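Local coordinates for protein omega-class glutathione S-transferase (PDB 3WD6) that binds glutathione and probably works as a glutathione transferase and glutathione-dependent dehydroascorbate reductase of the omega class, at residues A41-L46 and Y90-T95; K51-E56 and E101-R106; I121-S126 and Y180-W185. One frame throughout, in Å; residues are numbered along the deposited sequence.

In the fold
Contacts 1 and 2 belong to the thioredoxin-like N-terminal domain and use the same two helices: contact 1 joins 39-51 to 92-102 near their N-terminal ends, at the glutathione site, and contact 2 joins the chain leaving each helix. The centres of contacts 1 and 2 are about 13 Å apart, and their segments alternate along the sequence. Contact 3 comes later and pairs helices 113-125 and 177-189 in the all-helical C-terminal part; its centre lies about 12 Å from that of contact 1 and about 20 Å from that of contact 2. Arg-43 of helix 39-51 touches Val-123 and is hydrogen-bonded through NE to Met-181 O, so contact 1 is linked directly to contact 3.

Contact 1. Residues A41-L46 and Y90-T95; sequences AQRTIL and YESLVT. With GSH (glutathione), chain J.
Arg-43 reaches Ser-92 with its NH1, which donates to OG at 3.0 Å; the N-H...O angle is 160° and the oxygen lies in the guanidinium plane. Ser-92 OG, set between its own N and carbonyl carbon (chi1 66°), donates onward to glutathione O12 at 2.6 Å, while Ser-92 N binds O11 of the same carboxylate at 2.7 Å. Arg-43 is a second-shell residue that positions the serine hydroxyl. Glu-91, the N-cap, accepts a bond from glutathione N1 through OE1 (2.8 Å). This is the γ-glutamyl site of the thioredoxin-like GST domain, where the start of helix 92-102 faces the ligand carboxylate and its dipole probably helps hold the charge. The tightly packed part lies where Thr-44 meets Thr-95, one turn on from Ser-92, beside strand 80-82. Thr-44 OG1 donates to Thr-95 OG1 at 2.8 Å, the two side chains crossing at about a right angle, and Thr-95 OG1 in turn donates to Ser-92 O (2.7 Å). The Leu-93 side is looser, apolar and partly exposed: Leu-93 CG is 3.5 Å from Arg-43 NH1, and CD2 sits over one guanidinium face, offset toward the rim. Arg-43 NE is hydrogen-bonded to Met-181 O of helix 177-189.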
loop_
_atom_site.group_PDB
_atom_site.type_symbol
_atom_site.label_atom_id
_atom_site.label_comp_id
_atom_site.label_asym_id
_atom_site.label_seq_id
_atom_site.Cartn_x
_atom_site.Cartn_y
_atom_site.Cartn_z
ATOM N N ALA A 41 3.868 3.025 -1.116
ATOM C CA ALA A 41 4.866 2.248 -1.834
ATOM C C ALA A 41 4.415 0.785 -1.970
ATOM O O ALA A 41 4.757 0.119 -2.955
ATOM C CB ALA A 41 6.202 2.351 -1.135
ATOM N N GLN A 42 3.638 0.292 -1.000
ATOM C CA GLN A 42 3.146 -1.097 -1.055
ATOM C C GLN A 42 2.310 -1.371 -2.321
ATOM O O GLN A 42 2.348 -2.475 -2.887
ATOM C CB GLN A 42 2.344 -1.467 0.195
ATOM C CG GLN A 42 1.990 -2.950 0.263
ATOM C CD GLN A 42 1.217 -3.319 1.525
ATOM O OE1 GLN A 42 0.898 -2.442 2.353
ATOM N NE2 GLN A 42 0.896 -4.620 1.677
ATOM N N ARG A 43 1.559 -0.362 -2.759
ATOM C CA ARG A 43 0.815 -0.448 -4.014
ATOM C C ARG A 43 1.710 -0.881 -5.159
ATOM O O ARG A 43 1.319 -1.726 -5.981
ATOM C CB ARG A 43 0.186 0.906 -4.355
ATOM C CG ARG A 43 -0.988 1.257 -3.509
ATOM C CD ARG A 43 -1.334 2.690 -3.708
ATOM N NE ARG A 43 -2.701 2.979 -3.288
ATOM C CZ ARG A 43 -3.249 4.184 -3.336
ATOM N NH1 ARG A 43 -2.524 5.226 -3.770
ATOM N NH2 ARG A 43 -4.520 4.338 -2.960
ATOM N N THR A 44 2.907 -0.298 -5.223
ATOM C CA THR A 44 3.819 -0.587 -6.323
ATOM C C THR A 44 4.355 -2.021 -6.205
ATOM O O THR A 44 4.398 -2.757 -7.195
ATOM C CB THR A 44 4.956 0.452 -6.374
ATOM O OG1 THR A 44 4.397 1.770 -6.540
ATOM C CG2 THR A 44 5.916 0.141 -7.522
ATOM N N ILE A 45 4.757 -2.422 -4.995
ATOM C CA ILE A 45 5.165 -3.817 -4.716
ATOM C C ILE A 45 4.087 -4.846 -5.098
ATOM O O ILE A 45 4.376 -5.854 -5.763
ATOM C CB ILE A 45 5.456 -4.021 -3.208
ATOM C CG1 ILE A 45 6.427 -2.951 -2.678
ATOM C CG2 ILE A 45 5.944 -5.431 -2.941
ATOM C CD1 ILE A 45 7.782 -2.982 -3.356
ATOM N N LEU A 46 2.852 -4.610 -4.656
ATOM C CA LEU A 46 1.764 -5.538 -4.946
ATOM C C LEU A 46 1.637 -5.720 -6.449
ATOM O O LEU A 46 1.604 -6.843 -6.949
ATOM C CB LEU A 46 0.425 -5.025 -4.383
ATOM C CG LEU A 46 0.344 -4.946 -2.855
ATOM C CD1 LEU A 46 -0.961 -4.313 -2.433
ATOM C CD2 LEU A 46 0.528 -6.345 -2.216
ATOM N N TYR A 90 7.122 8.528 -10.228
ATOM C CA TYR A 90 6.703 8.499 -8.834
ATOM C C TYR A 90 5.233 8.843 -8.742
ATOM O O TYR A 90 4.603 9.145 -9.762
ATOM C CB TYR A 90 7.549 9.433 -7.971
ATOM C CG TYR A 90 7.883 10.739 -8.653
ATOM C CD1 TYR A 90 8.965 10.835 -9.518
ATOM C CD2 TYR A 90 7.123 11.876 -8.426
ATOM C CE1 TYR A 90 9.278 12.026 -10.144
ATOM C CE2 TYR A 90 7.427 13.075 -9.051
ATOM C CZ TYR A 90 8.507 13.141 -9.909
ATOM O OH TYR A 90 8.803 14.332 -10.529
ATOM N N GLU A 91 4.701 8.809 -7.519
ATOM C CA GLU A 91 3.255 8.811 -7.275
ATOM C C GLU A 91 2.728 7.402 -7.502
ATOM O O GLU A 91 2.685 6.918 -8.638
ATOM C CB GLU A 91 2.508 9.834 -8.132
ATOM C CG GLU A 91 2.766 11.268 -7.703
ATOM C CD GLU A 91 2.287 11.532 -6.291
ATOM O OE1 GLU A 91 1.091 11.273 -5.999
ATOM O OE2 GLU A 91 3.111 11.997 -5.466
ATOM N N SER A 92 2.351 6.750 -6.402
ATOM C CA SER A 92 2.060 5.326 -6.396
ATOM C C SER A 92 1.099 4.894 -7.504
ATOM O O SER A 92 1.374 3.921 -8.214
ATOM C CB SER A 92 1.524 4.909 -5.029
ATOM O OG SER A 92 0.273 5.510 -4.765
ATOM N N LEU A 93 -0.021 5.606 -7.644
ATOM C CA LEU A 93 -1.010 5.254 -8.661
ATOM C C LEU A 93 -0.493 5.521 -10.069
ATOM O O LEU A 93 -0.899 4.858 -11.035
ATOM C CB LEU A 93 -2.325 6.005 -8.437
ATOM C CG LEU A 93 -3.104 5.626 -7.167
ATOM C CD1 LEU A 93 -4.438 6.369 -7.113
ATOM C CD2 LEU A 93 -3.319 4.094 -7.100
ATOM N N VAL A 94 0.405 6.492 -10.198
ATOM C CA VAL A 94 1.015 6.750 -11.493
ATOM C C VAL A 94 1.924 5.588 -11.882
ATOM O O VAL A 94 1.923 5.140 -13.041
ATOM C CB VAL A 94 1.792 8.061 -11.489
ATOM C CG1 VAL A 94 2.549 8.232 -12.795
ATOM C CG2 VAL A 94 0.825 9.229 -11.252
ATOM N N THR A 95 2.679 5.083 -10.909
ATOM C CA THR A 95 3.598 3.987 -11.184
ATOM C C THR A 95 2.830 2.724 -11.568
ATOM O O THR A 95 3.165 2.036 -12.537
ATOM C CB THR A 95 4.498 3.709 -9.992
ATOM O OG1 THR A 95 3.744 3.018 -8.984
ATOM C CG2 THR A 95 5.030 5.041 -9.453
HETATM N N1 GSH J . 0.574 10.644 -3.272
HETATM C CA1 GSH J . 1.803 9.876 -3.039
HETATM C C1 GSH J . 1.738 8.480 -3.648
HETATM O O11 GSH J . 2.799 7.865 -4.031
HETATM O O12 GSH J . 0.591 7.931 -3.804
HETATM C CB1 GSH J . 2.060 9.825 -1.539
HETATM C CG1 GSH J . 3.111 8.890 -1.033
HETATM C CD1 GSH J . 3.590 9.154 0.373
HETATM O OE1 GSH J . 2.956 9.857 1.152
HETATM N N2 GSH J . 4.818 8.575 0.827
HETATM C CA2 GSH J . 5.242 8.891 2.195
HETATM C C2 GSH J . 6.503 9.723 2.105
HETATM O O2 GSH J . 7.364 9.403 1.294
HETATM C CB2 GSH J . 5.539 7.635 2.933
HETATM S SG2 GSH J . 4.197 6.692 3.560
HETATM N N3 GSH J . 6.685 10.864 2.976
HETATM C CA3 GSH J . 7.909 11.661 2.890
HETATM C C3 GSH J . 8.325 12.347 4.129
HETATM O O31 GSH J . 8.574 11.670 5.163
HETATM O O32 GSH J . 8.438 13.598 4.141
#

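Contact 2. Residues K51-E56 and E101-R106; sequences KQIDYE and EVYPKR
Lys-51 NZ is gripped by three backbone carbonyls of the turn that follows helix 92-102: Tyr-103 O at 2.9 Å, and Lys-105 O and Arg-106 O, each 2.8 Å from NZ. The approaches differ. NZ comes almost straight onto the Tyr-103 carbonyl (C=O...N angle 164°), is moderately tilted from the plane of the Lys-105 carbonyl, and stands well above that of Arg-106. Bends at chi3 and chi4 bring CE and NZ round among these three oxygens. Asp-100 adds a salt bridge to the same nitrogen, which would favour the charged ammonium in a largely buried setting. The aliphatic chain of the lysine packs alongside the turn, with Lys-51 CE 3.8 Å from Tyr-103 CB. Next to it Ile-53 sits on the tyrosine ring: CG1 makes a CH-pi contact 3.7 Å from the ring centroid and only 12° off the normal. Ile-53 CD1 lies 3.5 Å from Tyr-103 CD1, and Ile-53 CG2 lies nearer the hydroxyl end, 4.0 Å from Tyr-103 CZ. Helix 39-51 closes at Gln-52 in a Schellman motif, and the chain then runs into strand 56-60, parallel to strand 31-34, as a beta-alpha-beta crossover; the contact thus ties the crossover, just past its helix, to the turn that follows helix 92-102.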
loop_
_atom_site.group_PDB
_atom_site.type_symbol
_atom_site.label_atom_id
_atom_site.label_comp_id
_atom_site.label_asym_id
_atom_site.label_seq_id
_atom_site.Cartn_x
_atom_site.Cartn_y
_atom_site.Cartn_z
ATOM N N LYS A 51 2.047 -9.169 -11.106
ATOM C CA LYS A 51 2.363 -9.241 -12.538
ATOM C C LYS A 51 3.645 -10.032 -12.785
ATOM O O LYS A 51 4.006 -10.318 -13.931
ATOM C CB LYS A 51 2.452 -7.828 -13.167
ATOM C CG LYS A 51 1.139 -7.027 -13.087
ATOM C CD LYS A 51 1.307 -5.589 -13.616
ATOM C CE LYS A 51 1.244 -5.497 -15.130
ATOM N NZ LYS A 51 -0.053 -6.024 -15.702
ATOM N N GLN A 52 4.326 -10.394 -11.704
ATOM C CA GLN A 52 5.545 -11.196 -11.804
ATOM C C GLN A 52 6.630 -10.487 -12.599
ATOM O O GLN A 52 7.377 -11.124 -13.346
ATOM C CB GLN A 52 5.246 -12.541 -12.461
ATOM C CG GLN A 52 4.005 -13.212 -11.904
ATOM C CD GLN A 52 4.310 -14.535 -11.244
ATOM O OE1 GLN A 52 3.841 -15.585 -11.694
ATOM N NE2 GLN A 52 5.106 -14.499 -10.168
ATOM N N ILE A 53 6.696 -9.166 -12.452
ATOM C CA ILE A 53 7.769 -8.370 -13.023
ATOM C C ILE A 53 9.001 -8.457 -12.126
ATOM O O ILE A 53 8.918 -8.215 -10.911
ATOM C CB ILE A 53 7.335 -6.910 -13.116
ATOM C CG1 ILE A 53 6.249 -6.766 -14.195
ATOM C CG2 ILE A 53 8.536 -5.995 -13.388
ATOM C CD1 ILE A 53 5.214 -5.645 -13.906
ATOM N N ASP A 54 10.147 -8.812 -12.703
ATOM C CA ASP A 54 11.388 -8.819 -11.922
ATOM C C ASP A 54 11.772 -7.381 -11.540
ATOM O O ASP A 54 11.652 -6.452 -12.350
ATOM C CB ASP A 54 12.536 -9.502 -12.663
ATOM C CG ASP A 54 13.710 -9.826 -11.739
ATOM O OD1 ASP A 54 13.470 -10.380 -10.642
ATOM O OD2 ASP A 54 14.871 -9.500 -12.086
ATOM N N TYR A 55 12.193 -7.198 -10.293
ATOM C CA TYR A 55 12.611 -5.886 -9.837
ATOM C C TYR A 55 13.497 -6.006 -8.612
ATOM O O TYR A 55 13.724 -7.112 -8.091
ATOM C CB TYR A 55 11.404 -4.983 -9.543
ATOM C CG TYR A 55 10.570 -5.419 -8.357
ATOM C CD1 TYR A 55 9.672 -6.476 -8.466
ATOM C CD2 TYR A 55 10.663 -4.757 -7.128
ATOM C CE1 TYR A 55 8.886 -6.870 -7.391
ATOM C CE2 TYR A 55 9.887 -5.146 -6.040
ATOM C CZ TYR A 55 8.995 -6.208 -6.177
ATOM O OH TYR A 55 8.215 -6.623 -5.108
ATOM N N GLU A 56 14.016 -4.860 -8.180
ATOM C CA GLU A 56 14.827 -4.771 -6.971
ATOM C C GLU A 56 14.256 -3.638 -6.116
ATOM O O GLU A 56 13.578 -2.720 -6.634
ATOM C CB GLU A 56 16.300 -4.483 -7.318
ATOM C CG GLU A 56 16.474 -3.215 -8.163
ATOM C CD GLU A 56 17.931 -2.823 -8.347
ATOM O OE1 GLU A 56 18.201 -1.633 -8.639
ATOM O OE2 GLU A 56 18.808 -3.704 -8.214
ATOM N N GLU A 101 0.231 -0.635 -18.245
ATOM C CA GLU A 101 0.227 -0.321 -19.684
ATOM C C GLU A 101 1.382 -1.019 -20.413
ATOM O O GLU A 101 1.242 -1.503 -21.541
ATOM C CB GLU A 101 0.311 1.190 -19.915
ATOM C CG GLU A 101 -1.015 1.910 -19.729
ATOM C CD GLU A 101 -0.869 3.411 -19.510
ATOM O OE1 GLU A 101 0.210 3.965 -19.814
ATOM O OE2 GLU A 101 -1.840 4.041 -19.022
ATOM N N VAL A 102 2.521 -1.087 -19.745
ATOM C CA VAL A 102 3.732 -1.558 -20.386
ATOM C C VAL A 102 3.951 -3.063 -20.225
ATOM O O VAL A 102 4.580 -3.692 -21.079
ATOM C CB VAL A 102 4.953 -0.741 -19.908
ATOM C CG1 VAL A 102 6.246 -1.502 -20.144
ATOM C CG2 VAL A 102 4.965 0.602 -20.620
ATOM N N TYR A 103 3.443 -3.644 -19.144
ATOM C CA TYR A 103 3.470 -5.108 -18.997
ATOM C C TYR A 103 2.062 -5.697 -19.153
ATOM O O TYR A 103 1.251 -5.657 -18.222
ATOM C CB TYR A 103 4.084 -5.529 -17.658
ATOM C CG TYR A 103 5.533 -5.124 -17.452
ATOM C CD1 TYR A 103 5.859 -3.887 -16.890
ATOM C CD2 TYR A 103 6.572 -5.990 -17.781
ATOM C CE1 TYR A 103 7.174 -3.514 -16.670
ATOM C CE2 TYR A 103 7.908 -5.624 -17.569
ATOM C CZ TYR A 103 8.200 -4.385 -17.014
ATOM O OH TYR A 103 9.520 -4.015 -16.809
ATOM N N PRO A 104 1.785 -6.273 -20.328
ATOM C CA PRO A 104 0.412 -6.677 -20.685
ATOM C C PRO A 104 -0.105 -7.902 -19.903
ATOM O O PRO A 104 -1.305 -8.029 -19.685
ATOM C CB PRO A 104 0.526 -7.023 -22.188
ATOM C CG PRO A 104 1.958 -7.545 -22.335
ATOM C CD PRO A 104 2.787 -6.708 -21.335
ATOM N N LYS A 105 0.772 -8.803 -19.501
ATOM C CA LYS A 105 0.306 -9.955 -18.735
ATOM C C LYS A 105 -0.253 -9.581 -17.363
ATOM O O LYS A 105 0.210 -8.632 -16.721
ATOM C CB LYS A 105 1.407 -11.012 -18.610
ATOM C CG LYS A 105 1.710 -11.666 -19.951
ATOM C CD LYS A 105 2.868 -12.639 -19.853
ATOM C CE LYS A 105 3.502 -12.807 -21.222
ATOM N NZ LYS A 105 4.543 -13.880 -21.215
ATOM N N ARG A 106 -1.253 -10.349 -16.930
ATOM C CA ARG A 106 -1.951 -10.090 -15.675
ATOM C C ARG A 106 -2.399 -8.615 -15.589
ATOM O O ARG A 106 -1.945 -7.858 -14.738
ATOM C CB ARG A 106 -1.059 -10.476 -14.484
ATOM C CG ARG A 106 -1.755 -10.402 -13.134
ATOM C CD ARG A 106 -2.614 -11.640 -12.880
ATOM N NE ARG A 106 -2.971 -11.770 -11.458
ATOM C CZ ARG A 106 -3.887 -11.011 -10.848
ATOM N NH1 ARG A 106 -4.150 -11.195 -9.547
ATOM N NH2 ARG A 106 -4.537 -10.069 -11.548
#

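Contact 3. Residues I121-S126 and Y180-W185; sequences IIVEAS and YMIWPW
Ile-182 points at helix 113-125 and sets its CG2 methyl against the backbone of Val-123, 3.7 Å from CA. The same methyl lies 3.8 Å from Ser-126 OG and 4.2 Å from Val-123 CG2, so it is nested between residues one turn apart. CG2 stands anti to the carbonyl carbon, and CG1 takes the position between N and carbonyl carbon (chi1 73°). The extended CG1-CD1 arm runs on toward Ile-122, with Ile-182 CD1 4.4 Å from Ile-122 CG2, a looser touch. Val-123 and Met-181 lie side by side and point the same way, Val-123 CG2 resting 3.7 Å from Met-181 CB; beyond CB the methionine bends at chi2 and chi3, and its end leads away from segment 121-126. The two short helical segments run nearly parallel, 12° between their directions and 9.1 Å between their axes, and both belong to the helical bundle that forms the C-terminal part of a GST. Ser-126 OG donates to Val-123 O at 2.8 Å, in the carbonyl plane, and Ser-126 N bonds the same oxygen. Gln-130 also hydrogen-bonds the hydroxyl, so its polar atom is satisfied although it faces a methyl group. Helix 177-189 is kinked at Pro-184 and Trp-185: the proline has no N-H, and Trp-185 N bonds Ile-182 O rather than reaching back a full turn. Ile-158 of helix 145-165 also packs on Ile-182, while Trp-185 meets Tyr-40 of the glutathione pocket edge-to-face.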
loop_
_atom_site.group_PDB
_atom_site.type_symbol
_atom_site.label_atom_id
_atom_site.label_comp_id
_atom_site.label_asym_id
_atom_site.label_seq_id
_atom_site.Cartn_x
_atom_site.Cartn_y
_atom_site.Cartn_z
ATOM N N ILE A 121 -12.726 4.895 -8.927
ATOM C CA ILE A 121 -13.667 5.414 -7.943
ATOM C C ILE A 121 -13.538 4.622 -6.643
ATOM O O ILE A 121 -13.337 5.188 -5.556
ATOM C CB ILE A 121 -15.118 5.379 -8.498
ATOM C CG1 ILE A 121 -15.241 6.444 -9.604
ATOM C CG2 ILE A 121 -16.158 5.591 -7.383
ATOM C CD1 ILE A 121 -16.511 6.367 -10.457
ATOM N N ILE A 122 -13.631 3.305 -6.748
ATOM C CA ILE A 122 -13.438 2.470 -5.577
ATOM C C ILE A 122 -12.165 2.844 -4.803
ATOM O O ILE A 122 -12.217 3.050 -3.593
ATOM C CB ILE A 122 -13.438 0.999 -5.964
ATOM C CG1 ILE A 122 -14.877 0.588 -6.308
ATOM C CG2 ILE A 122 -12.868 0.147 -4.816
ATOM C CD1 ILE A 122 -14.977 -0.687 -7.139
ATOM N N VAL A 123 -11.031 2.948 -5.495
ATOM C CA VAL A 123 -9.791 3.340 -4.829
ATOM C C VAL A 123 -9.936 4.667 -4.080
ATOM O O VAL A 123 -9.485 4.774 -2.937
ATOM C CB VAL A 123 -8.624 3.483 -5.815
ATOM C CG1 VAL A 123 -7.419 4.088 -5.094
ATOM C CG2 VAL A 123 -8.290 2.147 -6.433
ATOM N N GLU A 124 -10.543 5.670 -4.727
ATOM C CA GLU A 124 -10.785 6.980 -4.098
ATOM C C GLU A 124 -11.635 6.800 -2.874
ATOM O O GLU A 124 -11.397 7.444 -1.857
ATOM C CB GLU A 124 -11.532 7.954 -5.028
ATOM C CG GLU A 124 -10.745 9.174 -5.498
ATOM C CD GLU A 124 -10.043 9.956 -4.369
ATOM O OE1 GLU A 124 -10.748 10.535 -3.496
ATOM O OE2 GLU A 124 -8.778 10.011 -4.389
ATOM N N ALA A 125 -12.637 5.932 -2.977
ATOM C CA ALA A 125 -13.478 5.620 -1.824
ATOM C C ALA A 125 -12.663 5.234 -0.557
ATOM O O ALA A 125 -13.179 5.341 0.562
ATOM C CB ALA A 125 -14.528 4.541 -2.175
ATOM N N SER A 126 -11.404 4.817 -0.696
ATOM C CA SER A 126 -10.657 4.479 0.525
ATOM C C SER A 126 -9.921 5.654 1.214
ATOM O O SER A 126 -9.276 5.461 2.261
ATOM C CB SER A 126 -9.694 3.320 0.294
ATOM O OG SER A 126 -8.568 3.741 -0.466
ATOM N N TYR A 180 -5.797 -4.321 -5.112
ATOM C CA TYR A 180 -4.421 -4.075 -4.692
ATOM C C TYR A 180 -4.203 -2.651 -4.216
ATOM O O TYR A 180 -3.397 -2.423 -3.302
ATOM C CB TYR A 180 -3.428 -4.393 -5.808
ATOM C CG TYR A 180 -3.233 -5.880 -6.033
ATOM C CD1 TYR A 180 -3.082 -6.759 -4.949
ATOM C CD2 TYR A 180 -3.229 -6.415 -7.324
ATOM C CE1 TYR A 180 -2.914 -8.132 -5.148
ATOM C CE2 TYR A 180 -3.066 -7.782 -7.535
ATOM C CZ TYR A 180 -2.903 -8.639 -6.442
ATOM O OH TYR A 180 -2.714 -9.989 -6.649
ATOM N N MET A 181 -4.900 -1.691 -4.828
ATOM C CA MET A 181 -4.603 -0.276 -4.553
ATOM C C MET A 181 -5.214 0.191 -3.220
ATOM O O MET A 181 -4.800 1.217 -2.659
ATOM C CB MET A 181 -5.023 0.638 -5.716
ATOM C CG MET A 181 -4.238 0.415 -7.005
ATOM S SD MET A 181 -2.449 0.594 -6.800
ATOM C CE MET A 181 -1.942 -1.121 -6.582
ATOM N N ILE A 182 -6.173 -0.573 -2.701
ATOM C CA ILE A 182 -6.715 -0.249 -1.393
ATOM C C ILE A 182 -6.165 -1.203 -0.331
ATOM O O ILE A 182 -6.219 -0.916 0.875
ATOM C CB ILE A 182 -8.275 -0.237 -1.384
ATOM C CG1 ILE A 182 -8.858 -1.651 -1.451
ATOM C CG2 ILE A 182 -8.812 0.617 -2.540
ATOM C CD1 ILE A 182 -10.401 -1.672 -1.632
ATOM N N TRP A 183 -5.619 -2.335 -0.776
ATOM C CA TRP A 183 -5.204 -3.379 0.158
ATOM C C TRP A 183 -4.340 -2.907 1.358
ATOM O O TRP A 183 -4.537 -3.360 2.487
ATOM C CB TRP A 183 -4.485 -4.536 -0.564
ATOM C CG TRP A 183 -3.866 -5.424 0.460
ATOM C CD1 TRP A 183 -2.533 -5.554 0.756
ATOM C CD2 TRP A 183 -4.568 -6.236 1.397
ATOM N NE1 TRP A 183 -2.363 -6.435 1.806
ATOM C CE2 TRP A 183 -3.600 -6.859 2.224
ATOM C CE3 TRP A 183 -5.922 -6.517 1.609
ATOM C CZ2 TRP A 183 -3.949 -7.744 3.252
ATOM C CZ3 TRP A 183 -6.269 -7.398 2.632
ATOM C CH2 TRP A 183 -5.281 -7.997 3.445
ATOM N N PRO A 184 -3.366 -2.017 1.116
ATOM C CA PRO A 184 -2.454 -1.709 2.232
ATOM C C PRO A 184 -3.179 -1.215 3.490
ATOM O O PRO A 184 -2.722 -1.431 4.636
ATOM C CB PRO A 184 -1.575 -0.582 1.665
ATOM C CG PRO A 184 -1.590 -0.824 0.168
ATOM C CD PRO A 184 -2.994 -1.308 -0.129
ATOM N N TRP A 185 -4.295 -0.523 3.287
ATOM C CA TRP A 185 -5.004 0.003 4.445
ATOM C C TRP A 185 -5.762 -1.094 5.154
ATOM O O TRP A 185 -5.804 -1.112 6.382
ATOM C CB TRP A 185 -5.833 1.234 4.100
ATOM C CG TRP A 185 -4.875 2.329 3.821
ATOM C CD1 TRP A 185 -4.305 3.176 4.740
ATOM C CD2 TRP A 185 -4.259 2.636 2.555
ATOM N NE1 TRP A 185 -3.411 4.014 4.112
ATOM C CE2 TRP A 185 -3.363 3.710 2.777
ATOM C CE3 TRP A 185 -4.398 2.125 1.258
ATOM C CZ2 TRP A 185 -2.605 4.277 1.751
ATOM C CZ3 TRP A 185 -3.647 2.694 0.234
ATOM C CH2 TRP A 185 -2.760 3.762 0.488
#